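Local coordinates for arginine decarboxylase, A207R protein (PDB 2NVA) that decarboxylates arginine to agmatine using pyridoxal 5'-phosphate as its cofactor, at residues 57-60 with 65-68; 72-77 with 87-92; 50-55 with 367-372. All coordinates share one frame; numbering follows the deposited sequence.

Contact 1: residues 57-60 with 65-68. With PL2 ((4-{[(4-{[amino(imino)methyl]amino}butyl)amino]methyl}-5-hydroxy-6-methylpyridin-3-yl)methyl dihydrogen phosphate), chain I.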
ATOM      1  N   LYS A  57     -13.753   5.486  20.053  1.00 12.36           N
ATOM      2  CA  LYS A  57     -14.639   5.575  21.226  1.00 13.08           C
ATOM      3  C   LYS A  57     -13.977   6.359  22.362  1.00 13.00           C
ATOM      4  O   LYS A  57     -14.638   7.131  23.064  1.00 13.52           O
ATOM      5  CB  LYS A  57     -15.088   4.181  21.687  1.00 12.91           C
ATOM      6  CG  LYS A  57     -15.987   4.144  22.941  1.00 15.09           C
ATOM      7  CD  LYS A  57     -17.248   4.993  22.770  1.00 14.98           C
ATOM      8  CE  LYS A  57     -18.239   4.720  23.911  1.00 16.92           C
ATOM      9  NZ  LYS A  57     -19.318   5.781  23.993  1.00 16.96           N
ATOM     10  N   THR A  58     -12.677   6.148  22.542  1.00 13.00           N
ATOM     11  CA  THR A  58     -11.907   6.865  23.555  1.00 13.43           C
ATOM     12  C   THR A  58     -11.905   8.371  23.295  1.00 13.73           C
ATOM     13  O   THR A  58     -12.083   9.166  24.219  1.00 13.66           O
ATOM     14  CB  THR A  58     -10.464   6.341  23.616  1.00 13.71           C
ATOM     15  OG1 THR A  58     -10.487   4.936  23.908  1.00 14.21           O
ATOM     16  CG2 THR A  58      -9.667   7.060  24.698  1.00 13.68           C
ATOM     17  N   MET A  59     -11.695   8.739  22.033  1.00 13.40           N
ATOM     18  CA  MET A  59     -11.797  10.124  21.556  1.00 14.39           C
ATOM     19  C   MET A  59     -13.187  10.684  21.884  1.00 13.95           C
ATOM     20  O   MET A  59     -13.322  11.760  22.476  1.00 14.21           O
ATOM     21  CB  MET A  59     -11.617  10.190  20.019  1.00 13.90           C
ATOM     22  CG  MET A  59     -10.205   9.858  19.416  1.00 16.83           C
ATOM     23  SD  MET A  59      -8.918  10.967  20.053  1.00 16.96           S
ATOM     24  CE  MET A  59      -7.543  10.174  19.256  1.00 15.33           C
ATOM     25  N   CYS A  60     -14.212   9.940  21.474  1.00 13.52           N
ATOM     26  CA  CYS A  60     -15.605  10.359  21.630  1.00 13.43           C
ATOM     27  C   CYS A  60     -15.911  10.713  23.091  1.00 13.69           C
ATOM     28  O   CYS A  60     -16.457  11.785  23.379  1.00 13.41           O
ATOM     29  CB  CYS A  60     -16.537   9.246  21.154  1.00 13.59           C
ATOM     30  SG  CYS A  60     -18.288   9.497  21.549  1.00 15.44           S
ATOM     31  N   ASN A  65     -13.404  15.933  18.892  1.00 11.48           N
ATOM     32  CA  ASN A  65     -14.226  15.919  17.685  1.00 11.44           C
ATOM     33  C   ASN A  65     -13.497  15.214  16.544  1.00 11.58           C
ATOM     34  O   ASN A  65     -12.462  14.609  16.782  1.00 11.29           O
ATOM     35  CB  ASN A  65     -14.659  17.340  17.323  1.00 11.73           C
ATOM     36  CG  ASN A  65     -15.637  17.917  18.320  1.00 11.59           C
ATOM     37  OD1 ASN A  65     -16.206  17.198  19.144  1.00 12.21           O
ATOM     38  ND2 ASN A  65     -15.853  19.227  18.242  1.00 12.54           N
ATOM     39  N   PHE A  66     -14.049  15.263  15.333  1.00 11.69           N
ATOM     40  CA  PHE A  66     -13.535  14.410  14.256  1.00 12.07           C
ATOM     41  C   PHE A  66     -13.373  15.112  12.929  1.00 12.44           C
ATOM     42  O   PHE A  66     -14.164  15.993  12.568  1.00 12.96           O
ATOM     43  CB  PHE A  66     -14.401  13.148  14.114  1.00 11.88           C
ATOM     44  CG  PHE A  66     -14.420  12.316  15.360  1.00 12.62           C
ATOM     45  CD1 PHE A  66     -13.446  11.351  15.575  1.00 12.83           C
ATOM     46  CD2 PHE A  66     -15.361  12.555  16.357  1.00 13.09           C
ATOM     47  CE1 PHE A  66     -13.432  10.611  16.742  1.00 13.79           C
ATOM     48  CE2 PHE A  66     -15.356  11.809  17.546  1.00 13.58           C
ATOM     49  CZ  PHE A  66     -14.402  10.839  17.728  1.00 13.02           C
ATOM     50  N   ASP A  67     -12.297  14.730  12.249  1.00 12.52           N
ATOM     51  CA  ASP A  67     -12.026  15.107  10.867  1.00 12.70           C
ATOM     52  C   ASP A  67     -12.193  13.845  10.035  1.00 12.70           C
ATOM     53  O   ASP A  67     -11.402  12.903  10.157  1.00 12.62           O
ATOM     54  CB  ASP A  67     -10.601  15.686  10.749  1.00 13.03           C
ATOM     55  CG  ASP A  67     -10.003  15.541   9.366  1.00 14.34           C
ATOM     56  OD1 ASP A  67      -8.756  15.551   9.259  1.00 15.53           O
ATOM     57  OD2 ASP A  67     -10.756  15.385   8.365  1.00 15.75           O
ATOM     58  N   CYS A  68     -13.238  13.816   9.208  1.00 12.93           N
ATOM     59  CA  CYS A  68     -13.490  12.665   8.347  1.00 12.53           C
ATOM     60  C   CYS A  68     -13.199  13.009   6.900  1.00 12.79           C
ATOM     61  O   CYS A  68     -13.520  14.102   6.450  1.00 13.17           O
ATOM     62  CB  CYS A  68     -14.939  12.204   8.474  1.00 12.87           C
ATOM     63  SG  CYS A  68     -15.360  11.518  10.101  1.00 13.66           S
TER
HETATM   64  N1  PL2 I2001      -6.125  16.906   8.311  1.00 16.27           N
HETATM   65  C2  PL2 I2001      -6.048  16.705   6.985  1.00 17.24           C
HETATM   66  C2A PL2 I2001      -7.040  17.408   6.037  1.00 16.58           C
HETATM   67  C3  PL2 I2001      -5.053  15.849   6.493  1.00 17.19           C
HETATM   68  O3  PL2 I2001      -4.986  15.675   5.147  1.00 16.61           O
HETATM   69  C4  PL2 I2001      -4.138  15.208   7.352  1.00 16.25           C
HETATM   70  C4A PL2 I2001      -3.026  14.241   6.847  1.00 17.44           C
HETATM   71  C5  PL2 I2001      -4.282  15.475   8.728  1.00 15.81           C
HETATM   72  C6  PL2 I2001      -5.282  16.321   9.171  1.00 15.40           C
HETATM   73  P   PL2 I2001      -1.191  14.482  10.909  1.00 15.09           P
HETATM   74  N   PL2 I2001      -2.596  14.540   5.462  1.00 17.41           N
HETATM   75  CA  PL2 I2001      -2.268  13.312   4.725  1.00 16.81           C
HETATM   76  CG  PL2 I2001      -0.769  11.275   4.619  1.00 16.95           C
HETATM   77  OP2 PL2 I2001       0.358  14.624  10.515  1.00 15.47           O
HETATM   78  OP3 PL2 I2001      -1.453  12.896  11.161  1.00 14.49           O
HETATM   79  OP1 PL2 I2001      -1.539  15.313  12.100  1.00 13.21           O
HETATM   80  OP4 PL2 I2001      -1.963  14.910   9.563  1.00 16.44           O
HETATM   81  C5M PL2 I2001      -3.331  14.829   9.757  1.00 16.95           C
HETATM   82  CB  PL2 I2001      -1.176  12.495   5.447  1.00 16.95           C
HETATM   83  CD  PL2 I2001       0.351  10.472   5.323  1.00 15.30           C
HETATM   84  NE  PL2 I2001       0.589   9.274   4.487  1.00 15.98           N
HETATM   85  CZ  PL2 I2001       1.266   8.175   4.856  1.00 16.02           C
HETATM   86  NH2 PL2 I2001       1.384   7.151   3.977  1.00 15.33           N
HETATM   87  NH1 PL2 I2001       1.822   8.090   6.068  1.00 15.93           N
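The Phe66 ring takes the backbone N of Cys60 at its edge, close to the ring plane, 3.9 Å from CZ, while Met59 CB approaches obliquely and lies 3.7 Å from the same CZ. The far end of the ring does the touching: CE1 also comes within 3.8 Å of Met59 CB, and Cys60 CB stands 4.3 Å from CZ. No hydrogen bond crosses between residues 57-60 and 65-68. Phe66 CG lies anti to the carbonyl carbon (chi1 -60°), which carries the ring off the strand to the helix. Met59 touches the ring with CB; beyond it the chain bends at chi2 (-59°) and the sulfur heads away. One residue on, Asp67 points to the other side of the strand, toward the active site: its OD1 is 3.1 Å from N1 of the cofactor-agmatine adduct PL2 and forms a salt bridge with Lys48. Within the beta-alpha-beta unit of strand 41-46, helix 53-61 and strand 65-68, this contact packs helix 53-61 on the outer face of strand 65-68 in the TIM barrel. Met59 also packs on Val27 and Ile31, and Phe66 on Val77, so helices 24-37 and 71-80 flank the contact.

Contact 2: residues 72-77 with 87-92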
ATOM      1  N   SER A  72     -17.285   6.804   4.240  1.00 13.05           N
ATOM      2  CA  SER A  72     -16.939   5.630   5.056  1.00 13.27           C
ATOM      3  C   SER A  72     -16.460   6.014   6.462  1.00 13.15           C
ATOM      4  O   SER A  72     -16.834   5.379   7.441  1.00 12.86           O
ATOM      5  CB  SER A  72     -15.886   4.770   4.359  1.00 14.02           C
ATOM      6  OG  SER A  72     -15.515   3.675   5.195  1.00 15.82           O
ATOM      7  N   GLU A  73     -15.640   7.063   6.554  1.00 13.04           N
ATOM      8  CA  GLU A  73     -15.157   7.536   7.854  1.00 13.04           C
ATOM      9  C   GLU A  73     -16.265   8.208   8.662  1.00 12.76           C
ATOM     10  O   GLU A  73     -16.331   8.053   9.881  1.00 13.07           O
ATOM     11  CB  GLU A  73     -13.965   8.482   7.678  1.00 13.31           C
ATOM     12  CG  GLU A  73     -12.742   7.756   7.139  1.00 12.73           C
ATOM     13  CD  GLU A  73     -11.461   8.585   7.183  1.00 13.91           C
ATOM     14  OE1 GLU A  73     -10.380   7.976   7.031  1.00 13.57           O
ATOM     15  OE2 GLU A  73     -11.531   9.825   7.373  1.00 14.36           O
ATOM     16  N   ILE A  74     -17.128   8.952   7.978  1.00 12.59           N
ATOM     17  CA  ILE A  74     -18.305   9.533   8.627  1.00 12.97           C
ATOM     18  C   ILE A  74     -19.138   8.409   9.275  1.00 13.11           C
ATOM     19  O   ILE A  74     -19.493   8.484  10.458  1.00 13.18           O
ATOM     20  CB  ILE A  74     -19.157  10.364   7.629  1.00 12.75           C
ATOM     21  CG1 ILE A  74     -18.409  11.644   7.238  1.00 12.09           C
ATOM     22  CG2 ILE A  74     -20.514  10.732   8.243  1.00 12.83           C
ATOM     23  CD1 ILE A  74     -18.970  12.338   5.975  1.00 12.68           C
ATOM     24  N   LYS A  75     -19.432   7.367   8.496  1.00 13.40           N
ATOM     25  CA  LYS A  75     -20.189   6.206   9.003  1.00 13.62           C
ATOM     26  C   LYS A  75     -19.540   5.580  10.242  1.00 13.56           C
ATOM     27  O   LYS A  75     -20.242   5.234  11.202  1.00 14.11           O
ATOM     28  CB  LYS A  75     -20.318   5.141   7.905  1.00 13.65           C
ATOM     29  CG  LYS A  75     -21.223   5.553   6.759  1.00 14.23           C
ATOM     30  CD  LYS A  75     -21.225   4.503   5.631  1.00 16.31           C
ATOM     31  CE  LYS A  75     -21.900   5.103   4.377  1.00 16.27           C
ATOM     32  NZ  LYS A  75     -22.239   4.027   3.381  1.00 18.01           N
ATOM     33  N   LYS A  76     -18.214   5.419  10.205  1.00 13.80           N
ATOM     34  CA  LYS A  76     -17.443   4.842  11.328  1.00 14.46           C
ATOM     35  C   LYS A  76     -17.667   5.643  12.604  1.00 14.10           C
ATOM     36  O   LYS A  76     -17.909   5.069  13.655  1.00 14.00           O
ATOM     37  CB  LYS A  76     -15.929   4.790  11.032  1.00 15.00           C
ATOM     38  CG  LYS A  76     -15.535   3.733  10.018  1.00 15.95           C
ATOM     39  CD  LYS A  76     -14.009   3.606   9.890  1.00 17.40           C
ATOM     40  CE  LYS A  76     -13.616   2.353   9.060  1.00 18.00           C
ATOM     41  NZ  LYS A  76     -13.984   2.479   7.589  1.00 19.28           N
ATOM     42  N   VAL A  77     -17.579   6.968  12.487  1.00 13.66           N
ATOM     43  CA  VAL A  77     -17.717   7.877  13.627  1.00 13.44           C
ATOM     44  C   VAL A  77     -19.157   7.881  14.168  1.00 13.42           C
ATOM     45  O   VAL A  77     -19.376   7.837  15.398  1.00 13.08           O
ATOM     46  CB  VAL A  77     -17.217   9.304  13.256  1.00 13.27           C
ATOM     47  CG1 VAL A  77     -17.546  10.328  14.346  1.00 13.49           C
ATOM     48  CG2 VAL A  77     -15.701   9.260  12.986  1.00 14.61           C
ATOM     49  N   ILE A  87     -18.384  16.534  13.465  1.00 11.88           N
ATOM     50  CA  ILE A  87     -17.532  16.138  12.329  1.00 12.01           C
ATOM     51  C   ILE A  87     -17.289  17.323  11.391  1.00 12.83           C
ATOM     52  O   ILE A  87     -18.236  18.051  11.061  1.00 12.77           O
ATOM     53  CB  ILE A  87     -18.185  14.963  11.535  1.00 12.07           C
ATOM     54  CG1 ILE A  87     -18.405  13.763  12.470  1.00 11.74           C
ATOM     55  CG2 ILE A  87     -17.332  14.555  10.299  1.00 13.10           C
ATOM     56  CD1 ILE A  87     -19.265  12.658  11.871  1.00 13.22           C
ATOM     57  N   ILE A  88     -16.028  17.527  10.994  1.00 12.78           N
ATOM     58  CA  ILE A  88     -15.691  18.401   9.866  1.00 12.92           C
ATOM     59  C   ILE A  88     -15.340  17.453   8.724  1.00 12.81           C
ATOM     60  O   ILE A  88     -14.493  16.563   8.893  1.00 12.74           O
ATOM     61  CB  ILE A  88     -14.478  19.333  10.139  1.00 13.05           C
ATOM     62  CG1 ILE A  88     -14.795  20.517  11.080  1.00 14.00           C
ATOM     63  CG2 ILE A  88     -13.964  19.966   8.836  1.00 13.10           C
ATOM     64  CD1 ILE A  88     -16.015  20.358  11.907  1.00 17.11           C
ATOM     65  N   PHE A  89     -16.007  17.627   7.577  1.00 12.44           N
ATOM     66  CA  PHE A  89     -15.671  16.873   6.379  1.00 12.24           C
ATOM     67  C   PHE A  89     -14.466  17.582   5.763  1.00 12.83           C
ATOM     68  O   PHE A  89     -14.616  18.398   4.836  1.00 12.47           O
ATOM     69  CB  PHE A  89     -16.871  16.871   5.426  1.00 12.53           C
ATOM     70  CG  PHE A  89     -16.882  15.738   4.420  1.00 12.88           C
ATOM     71  CD1 PHE A  89     -15.711  15.056   4.062  1.00 11.50           C
ATOM     72  CD2 PHE A  89     -18.077  15.407   3.778  1.00 11.75           C
ATOM     73  CE1 PHE A  89     -15.747  14.042   3.096  1.00 12.42           C
ATOM     74  CE2 PHE A  89     -18.130  14.401   2.825  1.00 12.76           C
ATOM     75  CZ  PHE A  89     -16.973  13.711   2.473  1.00 12.94           C
ATOM     76  N   ALA A  90     -13.276  17.288   6.294  1.00 12.56           N
ATOM     77  CA  ALA A  90     -12.088  18.102   5.988  1.00 12.72           C
ATOM     78  C   ALA A  90     -11.306  17.568   4.781  1.00 13.24           C
ATOM     79  O   ALA A  90     -10.102  17.312   4.869  1.00 13.85           O
ATOM     80  CB  ALA A  90     -11.182  18.218   7.226  1.00 13.46           C
ATOM     81  N   HIS A  91     -11.992  17.408   3.655  1.00 12.84           N
ATOM     82  CA  HIS A  91     -11.351  16.970   2.420  1.00 12.42           C
ATOM     83  C   HIS A  91     -11.893  17.919   1.356  1.00 12.36           C
ATOM     84  O   HIS A  91     -13.107  18.024   1.179  1.00 12.35           O
ATOM     85  CB  HIS A  91     -11.542  15.478   2.204  1.00 13.13           C
ATOM     86  CG  HIS A  91     -10.773  14.928   1.043  1.00 14.30           C
ATOM     87  ND1 HIS A  91     -10.524  15.658  -0.098  1.00 15.23           N
ATOM     88  CD2 HIS A  91     -10.199  13.717   0.849  1.00 13.69           C
ATOM     89  CE1 HIS A  91      -9.828  14.922  -0.946  1.00 13.44           C
ATOM     90  NE2 HIS A  91      -9.618  13.739  -0.395  1.00 13.86           N
ATOM     91  N   THR A  92     -11.010  18.594   0.648  1.00 12.11           N
ATOM     92  CA  THR A  92     -11.469  19.637  -0.285  1.00 12.16           C
ATOM     93  C   THR A  92     -12.108  19.079  -1.546  1.00 12.68           C
ATOM     94  O   THR A  92     -12.702  19.838  -2.324  1.00 12.38           O
ATOM     95  CB  THR A  92     -10.333  20.623  -0.687  1.00 12.41           C
ATOM     96  OG1 THR A  92      -9.317  19.908  -1.401  1.00 12.31           O
ATOM     97  CG2 THR A  92      -9.723  21.293   0.560  1.00 11.97           C
TER
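Val77, whose isopropyl group meets Ile87 across the contact, is held in its helix by a 3.1 Å hydrogen bond from its backbone N to Glu73 O. None links residues 72-77 to 87-92, which meet through hydrocarbon alone. Val77 CG1 and Ile87 CD1 come together tip to tip at 3.8 Å, and Ile74 CG2 reaches the same CD1 at 4.3 Å, so the end of Ile87 is met by two residues one helical turn apart. Ile74 uses its other branch on Phe89. Its CG1 is anti to the carbonyl carbon (chi1 -70°) and the chain runs on extended, setting CD1 over one face of the ring in a CH-pi contact, 4.0 Å from the centroid and 20° off the normal; Ile74 stands roughly perpendicular to Phe89. Phe89 and Ala90 are each the centre of an inverse gamma turn. Ala90 also lines the ligand pocket, and His91 NE2 is hydrogen-bonded to Cys322 O of the second subunit. The short axes of helix 72-77 and strand 87-89 run almost exactly antiparallel, 10.3 Å apart, as expected where a helix returns over the sheet in the strand 65-68, helix 71-80, strand 87-89 beta-alpha-beta unit of a TIM barrel.

Contact 3: residues 50-55 with 367-372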
ATOM      1  N   ASN A  50      -5.695   6.543  12.094  1.00 12.37           N
ATOM      2  CA  ASN A  50      -5.935   5.282  12.778  1.00 12.57           C
ATOM      3  C   ASN A  50      -7.406   5.241  13.136  1.00 12.23           C
ATOM      4  O   ASN A  50      -7.880   6.050  13.945  1.00 12.40           O
ATOM      5  CB  ASN A  50      -5.079   5.166  14.047  1.00 12.63           C
ATOM      6  CG  ASN A  50      -5.116   3.779  14.648  1.00 12.63           C
ATOM      7  OD1 ASN A  50      -6.082   3.046  14.467  1.00 12.66           O
ATOM      8  ND2 ASN A  50      -4.048   3.403  15.357  1.00 12.73           N
ATOM      9  N   ASN A  51      -8.133   4.332  12.502  1.00 12.51           N
ATOM     10  CA  ASN A  51      -9.584   4.237  12.691  1.00 12.39           C
ATOM     11  C   ASN A  51     -10.006   3.102  13.627  1.00 12.51           C
ATOM     12  O   ASN A  51     -11.151   2.680  13.608  1.00 12.58           O
ATOM     13  CB  ASN A  51     -10.273   4.080  11.337  1.00 12.68           C
ATOM     14  CG  ASN A  51      -9.673   2.951  10.516  1.00 13.08           C
ATOM     15  OD1 ASN A  51      -9.084   2.009  11.053  1.00 13.26           O
ATOM     16  ND2 ASN A  51      -9.835   3.036   9.198  1.00 15.11           N
ATOM     17  N   ASP A  52      -9.059   2.605  14.424  1.00 12.27           N
ATOM     18  CA  ASP A  52      -9.337   1.606  15.446  1.00 12.44           C
ATOM     19  C   ASP A  52     -10.568   2.023  16.256  1.00 12.47           C
ATOM     20  O   ASP A  52     -10.625   3.128  16.790  1.00 12.88           O
ATOM     21  CB  ASP A  52      -8.103   1.461  16.346  1.00 12.09           C
ATOM     22  CG  ASP A  52      -8.326   0.494  17.487  1.00 13.50           C
ATOM     23  OD1 ASP A  52      -8.708   0.956  18.581  1.00 14.84           O
ATOM     24  OD2 ASP A  52      -8.131  -0.723  17.281  1.00 13.73           O
ATOM     25  N   GLU A  53     -11.554   1.135  16.350  1.00 12.86           N
ATOM     26  CA  GLU A  53     -12.822   1.529  16.968  1.00 13.28           C
ATOM     27  C   GLU A  53     -12.747   1.857  18.464  1.00 13.12           C
ATOM     28  O   GLU A  53     -13.551   2.666  18.957  1.00 13.80           O
ATOM     29  CB  GLU A  53     -13.961   0.565  16.630  1.00 13.96           C
ATOM     30  CG  GLU A  53     -13.891  -0.790  17.260  1.00 16.82           C
ATOM     31  CD  GLU A  53     -15.090  -1.662  16.850  1.00 18.65           C
ATOM     32  OE1 GLU A  53     -15.739  -2.251  17.735  1.00 18.15           O
ATOM     33  OE2 GLU A  53     -15.375  -1.745  15.623  1.00 18.79           O
ATOM     34  N   VAL A  54     -11.793   1.253  19.168  1.00 12.87           N
ATOM     35  CA  VAL A  54     -11.575   1.594  20.585  1.00 13.05           C
ATOM     36  C   VAL A  54     -10.955   2.986  20.714  1.00 13.05           C
ATOM     37  O   VAL A  54     -11.320   3.753  21.610  1.00 13.26           O
ATOM     38  CB  VAL A  54     -10.719   0.512  21.297  1.00 12.77           C
ATOM     39  CG1 VAL A  54     -10.277   0.971  22.682  1.00 13.72           C
ATOM     40  CG2 VAL A  54     -11.515  -0.785  21.404  1.00 13.41           C
ATOM     41  N   LEU A  55     -10.025   3.305  19.813  1.00 12.75           N
ATOM     42  CA  LEU A  55      -9.423   4.637  19.777  1.00 12.81           C
ATOM     43  C   LEU A  55     -10.496   5.703  19.536  1.00 12.59           C
ATOM     44  O   LEU A  55     -10.517   6.726  20.220  1.00 13.02           O
ATOM     45  CB  LEU A  55      -8.361   4.724  18.671  1.00 12.67           C
ATOM     46  CG  LEU A  55      -7.622   6.054  18.490  1.00 12.71           C
ATOM     47  CD1 LEU A  55      -6.875   6.457  19.759  1.00 13.24           C
ATOM     48  CD2 LEU A  55      -6.667   5.994  17.300  1.00 14.35           C
ATOM     49  N   TYR A 367      -3.326  -9.481  11.152  1.00 13.31           N
ATOM     50  CA  TYR A 367      -2.817  -9.112  12.470  1.00 12.54           C
ATOM     51  C   TYR A 367      -3.931  -9.204  13.491  1.00 13.09           C
ATOM     52  O   TYR A 367      -5.116  -9.113  13.149  1.00 12.81           O
ATOM     53  CB  TYR A 367      -2.215  -7.691  12.461  1.00 12.45           C
ATOM     54  CG  TYR A 367      -3.201  -6.605  12.077  1.00 12.24           C
ATOM     55  CD1 TYR A 367      -3.998  -5.989  13.031  1.00 12.96           C
ATOM     56  CD2 TYR A 367      -3.321  -6.188  10.755  1.00 12.02           C
ATOM     57  CE1 TYR A 367      -4.912  -5.001  12.692  1.00 13.40           C
ATOM     58  CE2 TYR A 367      -4.229  -5.193  10.407  1.00 13.25           C
ATOM     59  CZ  TYR A 367      -5.020  -4.606  11.378  1.00 14.42           C
ATOM     60  OH  TYR A 367      -5.924  -3.612  11.041  1.00 13.91           O
ATOM     61  N   ASP A 368      -3.538  -9.393  14.741  1.00 12.70           N
ATOM     62  CA  ASP A 368      -4.470  -9.295  15.873  1.00 12.81           C
ATOM     63  C   ASP A 368      -4.294  -7.962  16.598  1.00 12.73           C
ATOM     64  O   ASP A 368      -3.313  -7.249  16.383  1.00 12.38           O
ATOM     65  CB  ASP A 368      -4.209 -10.441  16.858  1.00 13.22           C
ATOM     66  CG  ASP A 368      -4.564 -11.808  16.281  1.00 15.02           C
ATOM     67  OD1 ASP A 368      -5.604 -11.915  15.589  1.00 15.25           O
ATOM     68  OD2 ASP A 368      -3.812 -12.774  16.529  1.00 14.66           O
ATOM     69  N   VAL A 369      -5.244  -7.634  17.476  1.00 13.06           N
ATOM     70  CA  VAL A 369      -5.140  -6.429  18.287  1.00 13.11           C
ATOM     71  C   VAL A 369      -5.481  -6.783  19.728  1.00 12.95           C
ATOM     72  O   VAL A 369      -6.530  -7.372  19.985  1.00 13.09           O
ATOM     73  CB  VAL A 369      -6.087  -5.299  17.786  1.00 13.86           C
ATOM     74  CG1 VAL A 369      -5.867  -4.032  18.598  1.00 13.21           C
ATOM     75  CG2 VAL A 369      -5.850  -4.995  16.295  1.00 13.27           C
ATOM     76  N   TYR A 370      -4.593  -6.428  20.653  1.00 12.69           N
ATOM     77  CA  TYR A 370      -4.845  -6.611  22.092  1.00 12.95           C
ATOM     78  C   TYR A 370      -4.921  -5.248  22.744  1.00 12.38           C
ATOM     79  O   TYR A 370      -4.046  -4.407  22.520  1.00 12.82           O
ATOM     80  CB  TYR A 370      -3.695  -7.382  22.735  1.00 12.85           C
ATOM     81  CG  TYR A 370      -3.650  -8.845  22.353  1.00 13.39           C
ATOM     82  CD1 TYR A 370      -4.419  -9.788  23.035  1.00 13.83           C
ATOM     83  CD2 TYR A 370      -2.832  -9.282  21.320  1.00 13.51           C
ATOM     84  CE1 TYR A 370      -4.375 -11.145  22.692  1.00 15.24           C
ATOM     85  CE2 TYR A 370      -2.783 -10.625  20.961  1.00 14.38           C
ATOM     86  CZ  TYR A 370      -3.564 -11.544  21.630  1.00 14.97           C
ATOM     87  OH  TYR A 370      -3.493 -12.877  21.291  1.00 15.95           O
ATOM     88  N   TYR A 371      -5.957  -5.022  23.542  1.00 12.51           N
ATOM     89  CA  TYR A 371      -6.103  -3.764  24.258  1.00 12.89           C
ATOM     90  C   TYR A 371      -5.708  -3.948  25.715  1.00 13.08           C
ATOM     91  O   TYR A 371      -6.068  -4.945  26.343  1.00 13.45           O
ATOM     92  CB  TYR A 371      -7.542  -3.237  24.169  1.00 12.83           C
ATOM     93  CG  TYR A 371      -7.993  -3.048  22.745  1.00 13.65           C
ATOM     94  CD1 TYR A 371      -7.593  -1.930  22.015  1.00 12.88           C
ATOM     95  CD2 TYR A 371      -8.801  -3.997  22.120  1.00 13.35           C
ATOM     96  CE1 TYR A 371      -7.986  -1.759  20.699  1.00 12.34           C
ATOM     97  CE2 TYR A 371      -9.202  -3.841  20.802  1.00 13.75           C
ATOM     98  CZ  TYR A 371      -8.795  -2.712  20.100  1.00 13.00           C
ATOM     99  OH  TYR A 371      -9.199  -2.550  18.793  1.00 13.62           O
ATOM    100  N   ILE A 372      -4.942  -2.997  26.235  1.00 13.61           N
ATOM    101  CA  ILE A 372      -4.509  -3.030  27.640  1.00 14.30           C
ATOM    102  C   ILE A 372      -4.988  -1.779  28.359  1.00 14.43           C
ATOM    103  O   ILE A 372      -5.540  -0.863  27.749  1.00 13.94           O
ATOM    104  CB  ILE A 372      -2.983  -3.165  27.763  1.00 14.45           C
ATOM    105  CG1 ILE A 372      -2.278  -2.025  27.004  1.00 15.21           C
ATOM    106  CG2 ILE A 372      -2.530  -4.559  27.263  1.00 14.97           C
ATOM    107  CD1 ILE A 372      -0.822  -1.828  27.376  1.00 17.38           C
ATOM    108  OXT ILE A 372      -4.841  -1.644  29.583  1.00 14.73           O
TER
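Residues 50-55 turn into the start of helix 53-61 opposite strand 367-371, with the CA atoms of Val54 and Tyr371 8.5 Å apart and those of Asp52 and Val369 9.5 Å apart, a separation bridged by side chains. With CG anti to its backbone N (chi1 177°), Asp52 extends its carboxylate to the tyrosine: Tyr371 OH donates to Asp52 OD2 at 2.6 Å, meeting the oxygen on its syn side, 17° out of the carboxylate plane. The two side chains arrive from opposite directions, the carboxylate sitting at the ring's edge with its plane turned 51° from that of the ring. The other oxygen, OD1, caps the helix: as N-cap residue, Asp52 accepts Leu55 N at 3.0 Å through the anti lone pair of OD1, which is also hydrogen-bonded to the Tyr261 hydroxyl. Both carboxylate oxygens are thus held, and the Tyr371 and Leu55 donors would probably favour the charged form. Asn50 OD1 holds the turn leading in, accepting Asp52 N at 3.0 Å in an Asx turn. Val54 covers one face of the Tyr371 ring in a CH-pi contact, CG2 standing 3.6 Å above the plane, nearer the ring's border than its middle; the side chains lie alongside, running antiparallel. Tyr261 packs on both Val54 and Tyr371, and Ser22 of the adjoining strand touches Tyr371. Strand 367-371 pairs in parallel with strand 18-22 in the mixed sheet, so a capped barrel helix is joined here to the chain's C-terminal strand, an interdomain seam of the two-domain fold of class-II Orn/Lys/Arg decarboxylases.

How the contacts relate
Contacts 1 and 2 are buried, apolar helix-on-strand packings in successive beta-alpha-beta units of the barrel; contact 3 is a surface junction built round a carboxylate and a phenol. Strands 65-68 and 87-89 are sheet neighbours, probably hydrogen-bonded where Phe66 O meets Ile88 N and Cys68 N meets Ile88 O, and helix 71-80 follows directly from the strand of contact 1. Contacts 1 and 3 share helix 53-61: its capped start faces the other domain's sheet, while its later turn packs on the outer, helix-facing side of the barrel strands. Along the chain, contacts 1 and 2 are successive, and both are nested in the loop that contact 3 closes.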